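Local coordinates for protein disulfide isomerase (Pseudomonas aeruginosa, PDB 4N30), which probably introduces or rearranges disulfide bonds in other proteins, as a thioredoxin-fold oxidoreductase of the DsbA subfamily, at residues H46-D51 with D85-W90; R55-E60 with R189-G194; Y61-C66 with Q96-A101; E65-K70 with A133-G138. One frame throughout, in Å; residues are numbered along the deposited sequence.

In the fold
Interactions 1 and 2 pair the strands of one mixed sheet, their centres about 10 Å apart, and they meet where Val89 N approaches Ile58 O at 2.8 Å and Asn87 OD1 approaches Thr57 OG1 at 2.7 Å. Strand 56-62 then leads out of interaction 2 into interactions 3 and 4, which share Glu65 and Cys66 and have centres about 7 Å apart. This second pair includes and flanks the Cys66-Cys69 motif at the start of helix 67-81, probably the redox site. Interaction 2 is remote from it, its centre about 27 Å from that of interaction 4. Trp90 links interaction 1 to interaction 3, its CH2 packing on Ala62 CB at 3.4 Å.

Interaction 1: H46-D51 with D85-W90; sequences HSLYGD and DVNLVW
Asn87 stretches its amide across to Asp51, just past Val86, whose carbonyl shares a water with Asp51 N. Asn87 CB points toward the partner segment, chi1 of 68° sets CG between the backbone N and the carbonyl carbon, and ND2 donates to Asp51 O at 2.9 Å. The acceptor lies close to the amide plane, although the donor is tilted from the carbonyl plane of Asp51. OD1 is held by Thr57 on the next strand, so both ends of the amide are engaged and its rotation is fixed. Leu88 forms the antiparallel hydrogen-bonded pair with Tyr49: Tyr49 N reaches Leu88 O at 2.8 Å, and Leu88 N returns to Tyr49 O at 2.9 Å. Strand 48-49 is thereby added to strand 86-92 as an outermost strand of the thioredoxin-fold sheet. The CB atoms of Tyr49 and Leu88 touch, while the tyrosine hydroxyl runs off to Asp81. Val89 makes the non-hydrogen-bonded pair with Leu48, and its CG1 sits 3.8 Å from Ser47 OG. Trp90 N finally donates to Ser47 O at 3.0 Å.

Interaction 2: R55-E60 with R189-G194; sequences RWTINE and RDNQTG
Strands 56-62 and 185-190 pair antiparallel in the thioredoxin-fold sheet, and Arg55 meets Asp190 just where the second strand gives way to an Asx turn. The guanidinium takes the carboxylate side-on, Arg55 NE donating to Asp190 OD1 at 2.9 Å. Arg55 NH2 completes the salt bridge to Asp190 OD2, also at 2.9 Å. Both oxygens are met on their syn sides, but the two planes stand 44° apart, so this two-point grip is twisted. A bend in the arginine chain, with chi2 at 103°, sets CD against Gln192, whose extended side chain stacks its amide on one guanidinium face. Those planes are 28° apart, and OE1 lies above the rim without a bond to NH1, which is instead bonded to Leu219 O. The opposite face carries Trp56 CZ2, 3.8 Å above the plane, while Arg55 CG sits over the centre of the indole. OD1 of Asp190 also accepts from Gln192 N at 2.9 Å, the bond that defines the Asx turn; Trp56 NE1 adds only a weak bond to OD2. With this many donors the carboxylate is probably kept ionised. In the backbone, Thr57 and Arg189 form a hydrogen-bonded pair, N to O in both directions at 2.9 Å. Two residues further out, beyond the non-hydrogen-bonded pair of Trp56 and Asp190, Asn191 N donates to Arg55 O at 2.8 Å. A turn of this kind, leading from strand 185-190 into the antiparallel strand 196-200, belongs to the beta hairpin of the C-terminal half of the thioredoxin fold.

Interaction 3: Y61-C66 with Q96-A101; sequences YADLEC and QMHGEA
Glu65 lays its aliphatic stem against His98 and Ala101, linking the turn after strand 56-62 to the start of helix 99-131. Its CB lies over the His98 ring, 4.0 Å from the centroid and 28° off the ring normal, a CH-pi contact. CG, beside the backbone N with chi1 at -68°, passes on to Ala101 CB at 4.0 Å. The chain bends at chi2 (-62°), and CD lies 3.9 Å from the same methyl. Beyond it, OE1 is bonded to Ser132 OG, while OE2 stays near the Ala101 methyl and turns to backbone amides of loop 133-138. The backbone oxygen of Glu65 sits above the rim of the His98 ring on the same face as CB, and Met97 CG covers the other face. Cys66 CA approaches His98 NE2 at 3.8 Å. Asp63 OD2 lies at the ring edge, but its very close approach there is doubtful; that oxygen has a bond to Leu95 N. The other carboxylate oxygen, Asp63 OD1, accepts from Glu65 N at 2.8 Å in an Asx turn. A type I turn from Asp63 to Cys66 overlaps it, closed by Cys66 N to Asp63 O at 3.0 Å. No hydrogen bond spans the two segments, and Glu65 OE2 remains 5.7 Å from His98 ND1. The contact itself is nonpolar in character, stem on ring and methyl, leaving Ser132 and the glycine-rich loop to fix the buried carboxylate.

Interaction 4: E65-K70 with A133-G138; sequences ECPFCK and AGNGGG
OE2 of Glu65 is gripped by two backbone amides of the glycine-rich loop, Gly136 N donating at 2.8 Å and Gly138 N to the same oxygen at 2.9 Å. The first comes in on the anti side, 20° out of the carboxylate plane; the second stands above that plane, 45° out of it. A third bond uses the backbone, Asn135 N meeting a lone pair of Glu65 O at 2.9 Å in the carbonyl plane. The amides of Asn135 and Gly136 are presented by a type I' turn from Gly134 to Gly137, closed by Gly137 N to Gly134 O at 2.9 Å. Positive phi at Asn135 and Gly136 gives the turn its left-handed backbone. Pro67, in the first turn of helix 67-81, meets the Asn135 side chain at about a right angle, its CD 3.5 Å from Asn135 ND2. Next to this junction, Cys66 SG caps the helix by accepting from Cys69 N at 3.3 Å. The two sulfurs, Cys66 SG and Cys69 SG, lie 3.6 Å apart, too far for a disulfide and consistent with free thiols. The loop thus holds Glu65, the residue just before a CxxC helix start, as in thioredoxin-type redox sites and probably the redox site here.

Interaction 1: H46-D51 with D85-W90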
loop_
_atom_site.group_PDB
_atom_site.type_symbol
_atom_site.label_atom_id
_atom_site.label_comp_id
_atom_site.label_asym_id
_atom_site.label_seq_id
_atom_site.Cartn_x
_atom_site.Cartn_y
_atom_site.Cartn_z
ATOM N N HIS A 46 7.032 -2.183 -8.089
ATOM C CA HIS A 46 5.895 -1.354 -8.406
ATOM C C HIS A 46 5.150 -0.891 -7.126
ATOM O O HIS A 46 4.578 0.164 -7.191
ATOM C CB HIS A 46 4.885 -2.038 -9.340
ATOM C CG HIS A 46 4.335 -3.327 -8.857
ATOM N ND1 HIS A 46 3.112 -3.474 -8.236
ATOM C CD2 HIS A 46 4.873 -4.636 -8.939
ATOM C CE1 HIS A 46 2.890 -4.808 -7.978
ATOM N NE2 HIS A 46 3.976 -5.515 -8.410
ATOM N N SER A 47 5.234 -1.677 -6.048
ATOM C CA SER A 47 4.561 -1.283 -4.805
ATOM C C SER A 47 5.407 -0.419 -3.886
ATOM O O SER A 47 4.934 -0.113 -2.752
ATOM C CB SER A 47 4.072 -2.575 -4.100
ATOM O OG SER A 47 5.184 -3.386 -3.758
ATOM N N LEU A 48 6.595 -0.027 -4.299
ATOM C CA LEU A 48 7.611 0.731 -3.518
ATOM C C LEU A 48 7.525 2.192 -3.871
ATOM O O LEU A 48 7.494 2.530 -5.066
ATOM C CB LEU A 48 9.045 0.334 -3.955
ATOM C CG LEU A 48 10.193 1.204 -3.381
ATOM C CD1 LEU A 48 10.299 1.108 -1.867
ATOM C CD2 LEU A 48 11.498 0.794 -4.028
ATOM N N TYR A 49 7.493 3.094 -2.867
ATOM C CA TYR A 49 7.587 4.528 -3.072
ATOM C C TYR A 49 8.766 4.983 -2.272
ATOM O O TYR A 49 8.899 4.701 -1.074
ATOM C CB TYR A 49 6.295 5.189 -2.578
ATOM C CG TYR A 49 6.278 6.658 -2.817
ATOM C CD1 TYR A 49 6.000 7.191 -4.096
ATOM C CD2 TYR A 49 6.620 7.540 -1.789
ATOM C CE1 TYR A 49 6.079 8.587 -4.282
ATOM C CE2 TYR A 49 6.723 8.945 -1.962
ATOM C CZ TYR A 49 6.422 9.395 -3.245
ATOM O OH TYR A 49 6.487 10.741 -3.504
ATOM N N GLY A 50 9.678 5.756 -2.913
ATOM C CA GLY A 50 10.902 6.236 -2.238
ATOM C C GLY A 50 12.118 5.474 -2.674
ATOM O O GLY A 50 12.102 4.706 -3.642
ATOM N N ASP A 51 13.172 5.637 -1.925
ATOM C CA ASP A 51 14.467 5.096 -2.345
ATOM C C ASP A 51 14.524 3.610 -2.082
ATOM O O ASP A 51 14.275 3.178 -0.940
ATOM C CB ASP A 51 15.578 5.845 -1.583
ATOM C CG ASP A 51 17.045 5.378 -1.954
ATOM O OD1 ASP A 51 17.258 4.397 -2.660
ATOM O OD2 ASP A 51 18.004 6.006 -1.442
ATOM N N ASP A 85 15.774 8.406 3.991
ATOM C CA ASP A 85 16.193 7.185 4.657
ATOM C C ASP A 85 15.075 6.146 4.901
ATOM O O ASP A 85 15.342 5.004 5.305
ATOM C CB ASP A 85 16.908 7.493 5.985
ATOM C CG ASP A 85 18.271 8.126 5.756
ATOM O OD1 ASP A 85 19.030 7.534 4.951
ATOM O OD2 ASP A 85 18.525 9.171 6.381
ATOM N N VAL A 86 13.838 6.562 4.567
ATOM C CA VAL A 86 12.636 5.720 4.798
ATOM C C VAL A 86 11.901 5.567 3.486
ATOM O O VAL A 86 11.785 6.580 2.730
ATOM C CB VAL A 86 11.723 6.388 5.843
ATOM C CG1 VAL A 86 10.561 5.435 6.191
ATOM C CG2 VAL A 86 12.511 6.749 7.107
ATOM N N ASN A 87 11.488 4.356 3.176
ATOM C CA ASN A 87 10.625 4.166 1.992
ATOM C C ASN A 87 9.317 3.576 2.449
ATOM O O ASN A 87 9.066 3.392 3.645
ATOM C CB ASN A 87 11.384 3.375 0.901
ATOM C CG ASN A 87 11.647 1.969 1.298
ATOM O OD1 ASN A 87 11.022 1.361 2.130
ATOM N ND2 ASN A 87 12.656 1.396 0.622
ATOM N N LEU A 88 8.427 3.414 1.482
ATOM C CA LEU A 88 7.020 3.031 1.743
ATOM C C LEU A 88 6.644 1.905 0.827
ATOM O O LEU A 88 6.913 1.992 -0.404
ATOM C CB LEU A 88 6.113 4.296 1.444
ATOM C CG LEU A 88 4.621 4.027 1.397
ATOM C CD1 LEU A 88 4.071 3.627 2.783
ATOM C CD2 LEU A 88 3.897 5.302 1.017
ATOM N N VAL A 89 6.089 0.820 1.360
ATOM C CA VAL A 89 5.572 -0.257 0.540
ATOM C C VAL A 89 4.135 -0.472 0.799
ATOM O O VAL A 89 3.724 -0.598 2.007
ATOM C CB VAL A 89 6.384 -1.574 0.762
ATOM C CG1 VAL A 89 5.739 -2.704 -0.010
ATOM C CG2 VAL A 89 7.855 -1.354 0.330
ATOM N N TRP A 90 3.271 -0.390 -0.221
ATOM C CA TRP A 90 1.851 -0.617 -0.025
ATOM C C TRP A 90 1.642 -2.104 0.189
ATOM O O TRP A 90 2.099 -2.882 -0.699
ATOM C CB TRP A 90 1.098 -0.180 -1.278
ATOM C CG TRP A 90 -0.405 -0.442 -1.267
ATOM C CD1 TRP A 90 -1.067 -1.609 -1.579
ATOM C CD2 TRP A 90 -1.449 0.497 -0.902
ATOM N NE1 TRP A 90 -2.397 -1.436 -1.497
ATOM C CE2 TRP A 90 -2.688 -0.175 -1.107
ATOM C CE3 TRP A 90 -1.424 1.853 -0.528
ATOM C CZ2 TRP A 90 -3.912 0.456 -0.895
ATOM C CZ3 TRP A 90 -2.654 2.483 -0.359
ATOM C CH2 TRP A 90 -3.866 1.770 -0.544
HETATM O O HOH W 1 13.197 7.075 0.487
#

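Interaction 2: R55-E60 with R189-G194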
loop_
_atom_site.group_PDB
_atom_site.type_symbol
_atom_site.label_atom_id
_atom_site.label_comp_id
_atom_site.label_asym_id
_atom_site.label_seq_id
_atom_site.Cartn_x
_atom_site.Cartn_y
_atom_site.Cartn_z
ATOM N N ARG A 55 17.099 2.715 4.490
ATOM C CA ARG A 55 17.326 1.947 5.709
ATOM C C ARG A 55 15.983 1.396 6.347
ATOM O O ARG A 55 15.988 0.234 6.774
ATOM C CB ARG A 55 18.072 2.780 6.750
ATOM C CG ARG A 55 18.094 2.089 8.096
ATOM C CD ARG A 55 19.312 1.434 8.496
ATOM N NE ARG A 55 19.194 1.018 9.911
ATOM C CZ ARG A 55 19.918 1.435 10.956
ATOM N NH1 ARG A 55 20.804 2.430 10.828
ATOM N NH2 ARG A 55 19.715 0.844 12.143
ATOM N N TRP A 56 14.926 2.225 6.428
ATOM C CA TRP A 56 13.696 1.724 7.091
ATOM C C TRP A 56 12.638 1.699 6.030
ATOM O O TRP A 56 12.564 2.573 5.136
ATOM C CB TRP A 56 13.267 2.713 8.171
ATOM C CG TRP A 56 14.246 2.659 9.326
ATOM C CD1 TRP A 56 14.366 1.719 10.283
ATOM C CD2 TRP A 56 15.275 3.634 9.556
ATOM N NE1 TRP A 56 15.426 2.045 11.174
ATOM C CE2 TRP A 56 15.994 3.209 10.755
ATOM C CE3 TRP A 56 15.652 4.842 8.945
ATOM C CZ2 TRP A 56 17.076 3.928 11.279
ATOM C CZ3 TRP A 56 16.707 5.607 9.550
ATOM C CH2 TRP A 56 17.392 5.128 10.683
ATOM N N THR A 57 11.770 0.703 6.120
ATOM C CA THR A 57 10.621 0.576 5.186
ATOM C C THR A 57 9.341 0.626 6.032
ATOM O O THR A 57 9.179 -0.183 6.975
ATOM C CB THR A 57 10.645 -0.746 4.546
ATOM O OG1 THR A 57 11.721 -0.765 3.576
ATOM C CG2 THR A 57 9.305 -1.064 3.706
ATOM N N ILE A 58 8.452 1.546 5.676
ATOM C CA ILE A 58 7.077 1.581 6.234
ATOM C C ILE A 58 6.175 0.721 5.366
ATOM O O ILE A 58 5.974 1.093 4.157
ATOM C CB ILE A 58 6.520 2.984 6.278
ATOM C CG1 ILE A 58 7.365 3.923 7.182
ATOM C CG2 ILE A 58 5.056 2.969 6.724
ATOM C CD1 ILE A 58 7.026 5.416 7.124
ATOM N N ASN A 59 5.758 -0.454 5.829
ATOM C CA ASN A 59 4.751 -1.272 5.163
ATOM C C ASN A 59 3.381 -0.804 5.553
ATOM O O ASN A 59 3.062 -0.840 6.758
ATOM C CB ASN A 59 4.910 -2.758 5.553
ATOM C CG ASN A 59 6.189 -3.321 5.035
ATOM O OD1 ASN A 59 6.260 -3.755 3.884
ATOM N ND2 ASN A 59 7.233 -3.291 5.871
ATOM N N GLU A 60 2.647 -0.237 4.609
ATOM C CA GLU A 60 1.335 0.362 4.922
ATOM C C GLU A 60 0.254 -0.612 4.470
ATOM O O GLU A 60 0.040 -0.782 3.260
ATOM C CB GLU A 60 1.171 1.734 4.181
ATOM C CG GLU A 60 -0.215 2.337 4.383
ATOM C CD GLU A 60 -0.563 3.468 3.453
ATOM O OE1 GLU A 60 0.153 3.812 2.582
ATOM O OE2 GLU A 60 -1.735 3.938 3.630
ATOM N N ARG A 189 9.946 -1.713 9.264
ATOM C CA ARG A 189 11.055 -2.657 9.338
ATOM C C ARG A 189 12.350 -1.851 9.218
ATOM O O ARG A 189 12.532 -1.009 8.325
ATOM C CB ARG A 189 10.905 -3.649 8.234
ATOM C CG ARG A 189 12.081 -4.669 8.255
ATOM C CD ARG A 189 11.824 -5.886 7.426
ATOM N NE ARG A 189 10.501 -6.430 7.760
ATOM C CZ ARG A 189 10.142 -7.119 8.844
ATOM N NH1 ARG A 189 11.020 -7.447 9.793
ATOM N NH2 ARG A 189 8.855 -7.522 8.960
ATOM N N ASP A 190 13.353 -2.210 10.043
ATOM C CA ASP A 190 14.731 -1.760 9.836
ATOM C C ASP A 190 15.470 -2.789 8.964
ATOM O O ASP A 190 15.587 -3.944 9.322
ATOM C CB ASP A 190 15.381 -1.695 11.245
ATOM C CG ASP A 190 16.760 -1.139 11.236
ATOM O OD1 ASP A 190 17.484 -1.319 10.198
ATOM O OD2 ASP A 190 17.145 -0.453 12.169
ATOM N N ASN A 191 15.756 -2.345 7.725
ATOM C CA ASN A 191 16.336 -3.242 6.732
ATOM C C ASN A 191 17.784 -3.680 7.085
ATOM O O ASN A 191 18.288 -4.616 6.445
ATOM C CB ASN A 191 16.249 -2.568 5.368
ATOM C CG ASN A 191 14.805 -2.381 4.921
ATOM O OD1 ASN A 191 14.474 -1.294 4.455
ATOM N ND2 ASN A 191 14.034 -3.436 5.012
ATOM N N GLN A 192 18.417 -2.975 7.985
ATOM C CA GLN A 192 19.795 -3.314 8.439
ATOM C C GLN A 192 19.738 -4.431 9.449
ATOM O O GLN A 192 20.648 -5.310 9.477
ATOM C CB GLN A 192 20.449 -2.063 8.960
ATOM C CG GLN A 192 21.945 -2.229 9.351
ATOM C CD GLN A 192 22.428 -0.879 9.857
ATOM O OE1 GLN A 192 22.468 0.068 9.106
ATOM N NE2 GLN A 192 22.728 -0.785 11.173
ATOM N N THR A 193 18.742 -4.470 10.327
ATOM C CA THR A 193 18.743 -5.418 11.481
ATOM C C THR A 193 17.658 -6.465 11.365
ATOM O O THR A 193 17.696 -7.453 12.118
ATOM C CB THR A 193 18.516 -4.653 12.812
ATOM O OG1 THR A 193 17.136 -4.186 12.773
ATOM C CG2 THR A 193 19.411 -3.520 12.999
ATOM N N GLY A 194 16.660 -6.226 10.527
ATOM C CA GLY A 194 15.537 -7.106 10.487
ATOM C C GLY A 194 14.434 -6.848 11.517
ATOM O O GLY A 194 13.388 -7.496 11.414
HETATM O O HOH W 2 9.578 -4.803 4.844
#

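Interaction 3: Y61-C66 with Q96-A101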
loop_
_atom_site.group_PDB
_atom_site.type_symbol
_atom_site.label_atom_id
_atom_site.label_comp_id
_atom_site.label_asym_id
_atom_site.label_seq_id
_atom_site.Cartn_x
_atom_site.Cartn_y
_atom_site.Cartn_z
ATOM N N TYR A 61 -0.343 -1.323 5.391
ATOM C CA TYR A 61 -1.457 -2.206 5.102
ATOM C C TYR A 61 -2.686 -1.363 4.918
ATOM O O TYR A 61 -3.138 -0.647 5.844
ATOM C CB TYR A 61 -1.677 -3.228 6.237
ATOM C CG TYR A 61 -0.592 -4.277 6.235
ATOM C CD1 TYR A 61 -0.802 -5.500 5.606
ATOM C CD2 TYR A 61 0.655 -4.046 6.862
ATOM C CE1 TYR A 61 0.200 -6.472 5.527
ATOM C CE2 TYR A 61 1.678 -5.025 6.798
ATOM C CZ TYR A 61 1.374 -6.212 6.171
ATOM O OH TYR A 61 2.384 -7.180 6.046
ATOM N N ALA A 62 -3.280 -1.418 3.736
ATOM C CA ALA A 62 -4.271 -0.425 3.331
ATOM C C ALA A 62 -5.314 -0.959 2.377
ATOM O O ALA A 62 -5.159 -2.023 1.745
ATOM C CB ALA A 62 -3.574 0.778 2.710
ATOM N N ASP A 63 -6.425 -0.226 2.347
ATOM C CA ASP A 63 -7.683 -0.643 1.650
ATOM C C ASP A 63 -8.164 0.607 0.888
ATOM O O ASP A 63 -8.226 1.716 1.451
ATOM C CB ASP A 63 -8.651 -1.029 2.809
ATOM C CG ASP A 63 -10.109 -1.157 2.400
ATOM O OD1 ASP A 63 -10.541 -0.780 1.331
ATOM O OD2 ASP A 63 -10.857 -1.723 3.293
ATOM N N LEU A 64 -8.395 0.429 -0.424
ATOM C CA LEU A 64 -8.681 1.555 -1.307
ATOM C C LEU A 64 -10.122 2.087 -1.090
ATOM O O LEU A 64 -10.385 3.179 -1.643
ATOM C CB LEU A 64 -8.453 1.083 -2.748
ATOM C CG LEU A 64 -6.942 1.053 -3.054
ATOM C CD1 LEU A 64 -6.651 0.100 -4.237
ATOM C CD2 LEU A 64 -6.360 2.451 -3.339
ATOM N N GLU A 65 -10.948 1.437 -0.315
ATOM C CA GLU A 65 -12.244 1.924 0.156
ATOM C C GLU A 65 -12.167 2.587 1.496
ATOM O O GLU A 65 -13.225 3.095 1.951
ATOM C CB GLU A 65 -13.278 0.781 0.142
ATOM C CG GLU A 65 -13.651 0.296 -1.267
ATOM C CD GLU A 65 -14.295 1.408 -2.044
ATOM O OE1 GLU A 65 -13.627 2.098 -2.774
ATOM O OE2 GLU A 65 -15.516 1.633 -1.853
ATOM N N CYS A 66 -11.046 2.561 2.168
ATOM C CA CYS A 66 -10.997 3.022 3.582
ATOM C C CYS A 66 -10.717 4.497 3.641
ATOM O O CYS A 66 -9.791 5.062 3.045
ATOM C CB CYS A 66 -9.852 2.231 4.251
ATOM S SG CYS A 66 -9.407 2.954 5.867
ATOM N N GLN A 96 -13.136 -6.772 4.827
ATOM C CA GLN A 96 -14.335 -7.482 4.417
ATOM C C GLN A 96 -15.550 -6.557 4.364
ATOM O O GLN A 96 -16.392 -6.737 3.463
ATOM C CB GLN A 96 -14.609 -8.652 5.396
ATOM C CG GLN A 96 -15.758 -9.583 4.956
ATOM C CD GLN A 96 -15.533 -10.270 3.581
ATOM O OE1 GLN A 96 -14.447 -10.650 3.261
ATOM N NE2 GLN A 96 -16.616 -10.327 2.803
ATOM N N MET A 97 -15.671 -5.571 5.276
ATOM C CA MET A 97 -16.854 -4.691 5.254
ATOM C C MET A 97 -16.894 -3.790 4.017
ATOM O O MET A 97 -17.956 -3.223 3.774
ATOM C CB MET A 97 -16.901 -3.856 6.540
ATOM C CG MET A 97 -15.821 -2.748 6.561
ATOM S SD MET A 97 -15.611 -2.165 8.220
ATOM C CE MET A 97 -14.526 -0.777 7.918
ATOM N N HIS A 98 -15.769 -3.702 3.281
ATOM C CA HIS A 98 -15.758 -2.981 2.040
ATOM C C HIS A 98 -15.997 -3.810 0.792
ATOM O O HIS A 98 -16.004 -3.269 -0.335
ATOM C CB HIS A 98 -14.489 -2.106 1.938
ATOM C CG HIS A 98 -14.367 -1.097 2.996
ATOM N ND1 HIS A 98 -15.356 -0.283 3.518
ATOM C CD2 HIS A 98 -13.208 -0.747 3.618
ATOM C CE1 HIS A 98 -14.793 0.537 4.461
ATOM N NE2 HIS A 98 -13.490 0.242 4.510
ATOM N N GLY A 99 -16.143 -5.112 0.988
ATOM C CA GLY A 99 -16.684 -6.032 -0.030
ATOM C C GLY A 99 -15.892 -6.079 -1.340
ATOM O O GLY A 99 -14.655 -5.890 -1.377
ATOM N N GLU A 100 -16.635 -6.308 -2.386
ATOM C CA GLU A 100 -16.059 -6.523 -3.679
ATOM C C GLU A 100 -15.261 -5.327 -4.160
ATOM O O GLU A 100 -14.231 -5.507 -4.832
ATOM C CB GLU A 100 -17.192 -6.930 -4.680
ATOM C CG GLU A 100 -16.687 -7.256 -6.111
ATOM C CD GLU A 100 -15.640 -8.395 -6.151
ATOM O OE1 GLU A 100 -15.442 -9.167 -5.218
ATOM O OE2 GLU A 100 -14.848 -8.485 -7.140
ATOM N N ALA A 101 -15.707 -4.133 -3.946
ATOM C CA ALA A 101 -15.050 -2.950 -4.449
ATOM C C ALA A 101 -13.612 -2.896 -4.015
ATOM O O ALA A 101 -12.730 -2.615 -4.820
ATOM C CB ALA A 101 -15.736 -1.699 -3.968
#

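Interaction 4: E65-K70 with A133-G138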
loop_
_atom_site.group_PDB
_atom_site.type_symbol
_atom_site.label_atom_id
_atom_site.label_comp_id
_atom_site.label_asym_id
_atom_site.label_seq_id
_atom_site.Cartn_x
_atom_site.Cartn_y
_atom_site.Cartn_z
ATOM N N GLU A 65 -10.948 1.437 -0.315
ATOM C CA GLU A 65 -12.244 1.924 0.156
ATOM C C GLU A 65 -12.167 2.587 1.496
ATOM O O GLU A 65 -13.225 3.095 1.951
ATOM C CB GLU A 65 -13.278 0.781 0.142
ATOM C CG GLU A 65 -13.651 0.296 -1.267
ATOM C CD GLU A 65 -14.295 1.408 -2.044
ATOM O OE1 GLU A 65 -13.627 2.098 -2.774
ATOM O OE2 GLU A 65 -15.516 1.633 -1.853
ATOM N N CYS A 66 -11.046 2.561 2.168
ATOM C CA CYS A 66 -10.997 3.022 3.582
ATOM C C CYS A 66 -10.717 4.497 3.641
ATOM O O CYS A 66 -9.791 5.062 3.045
ATOM C CB CYS A 66 -9.852 2.231 4.251
ATOM S SG CYS A 66 -9.407 2.954 5.867
ATOM N N PRO A 67 -11.627 5.214 4.345
ATOM C CA PRO A 67 -11.503 6.690 4.381
ATOM C C PRO A 67 -10.268 7.132 5.119
ATOM O O PRO A 67 -9.811 8.269 4.857
ATOM C CB PRO A 67 -12.827 7.105 5.121
ATOM C CG PRO A 67 -13.163 5.933 5.961
ATOM C CD PRO A 67 -12.770 4.701 5.130
ATOM N N PHE A 68 -9.815 6.338 6.050
ATOM C CA PHE A 68 -8.540 6.673 6.733
ATOM C C PHE A 68 -7.353 6.557 5.795
ATOM O O PHE A 68 -6.483 7.425 5.730
ATOM C CB PHE A 68 -8.389 5.760 7.980
ATOM C CG PHE A 68 -9.483 5.892 9.002
ATOM C CD1 PHE A 68 -9.562 7.043 9.838
ATOM C CD2 PHE A 68 -10.379 4.823 9.187
ATOM C CE1 PHE A 68 -10.608 7.101 10.820
ATOM C CE2 PHE A 68 -11.355 4.868 10.197
ATOM C CZ PHE A 68 -11.470 5.982 10.995
ATOM N N CYS A 69 -7.356 5.463 5.065
ATOM C CA CYS A 69 -6.279 5.291 4.075
ATOM C C CYS A 69 -6.316 6.383 3.013
ATOM O O CYS A 69 -5.231 6.797 2.564
ATOM C CB CYS A 69 -6.410 3.923 3.441
ATOM S SG CYS A 69 -6.076 2.548 4.554
ATOM N N LYS A 70 -7.522 6.808 2.604
ATOM C CA LYS A 70 -7.562 7.844 1.644
ATOM C C LYS A 70 -6.901 9.173 2.096
ATOM O O LYS A 70 -6.146 9.776 1.359
ATOM C CB LYS A 70 -9.063 8.079 1.233
ATOM C CG LYS A 70 -9.214 9.259 0.254
ATOM C CD LYS A 70 -10.634 9.399 -0.259
ATOM C CE LYS A 70 -10.692 10.525 -1.223
ATOM N NZ LYS A 70 -11.962 10.700 -2.020
ATOM N N ALA A 133 -16.525 5.941 -4.873
ATOM C CA ALA A 133 -17.375 6.455 -3.847
ATOM C C ALA A 133 -16.801 6.221 -2.462
ATOM O O ALA A 133 -17.157 6.913 -1.524
ATOM C CB ALA A 133 -18.759 5.795 -3.938
ATOM N N GLY A 134 -15.999 5.187 -2.257
ATOM C CA GLY A 134 -15.431 4.849 -0.949
ATOM C C GLY A 134 -16.433 4.015 -0.173
ATOM O O GLY A 134 -17.606 3.885 -0.531
ATOM N N ASN A 135 -15.901 3.409 0.901
ATOM C CA ASN A 135 -16.761 2.790 1.911
ATOM C C ASN A 135 -17.546 1.619 1.409
ATOM O O ASN A 135 -18.603 1.278 1.950
ATOM C CB ASN A 135 -17.684 3.807 2.629
ATOM C CG ASN A 135 -16.890 5.010 3.055
ATOM O OD1 ASN A 135 -17.085 6.144 2.499
ATOM N ND2 ASN A 135 -16.020 4.837 3.964
ATOM N N GLY A 136 -17.100 0.964 0.341
ATOM C CA GLY A 136 -17.809 -0.174 -0.249
ATOM C C GLY A 136 -18.572 0.249 -1.486
ATOM O O GLY A 136 -18.963 -0.653 -2.287
ATOM N N GLY A 137 -18.778 1.526 -1.718
ATOM C CA GLY A 137 -19.503 1.965 -2.938
ATOM C C GLY A 137 -18.695 1.769 -4.192
ATOM O O GLY A 137 -19.286 1.509 -5.285
ATOM N N GLY A 138 -17.356 1.825 -4.141
ATOM C CA GLY A 138 -16.535 1.470 -5.307
ATOM C C GLY A 138 -16.573 2.511 -6.418
ATOM O O GLY A 138 -17.194 3.609 -6.369
#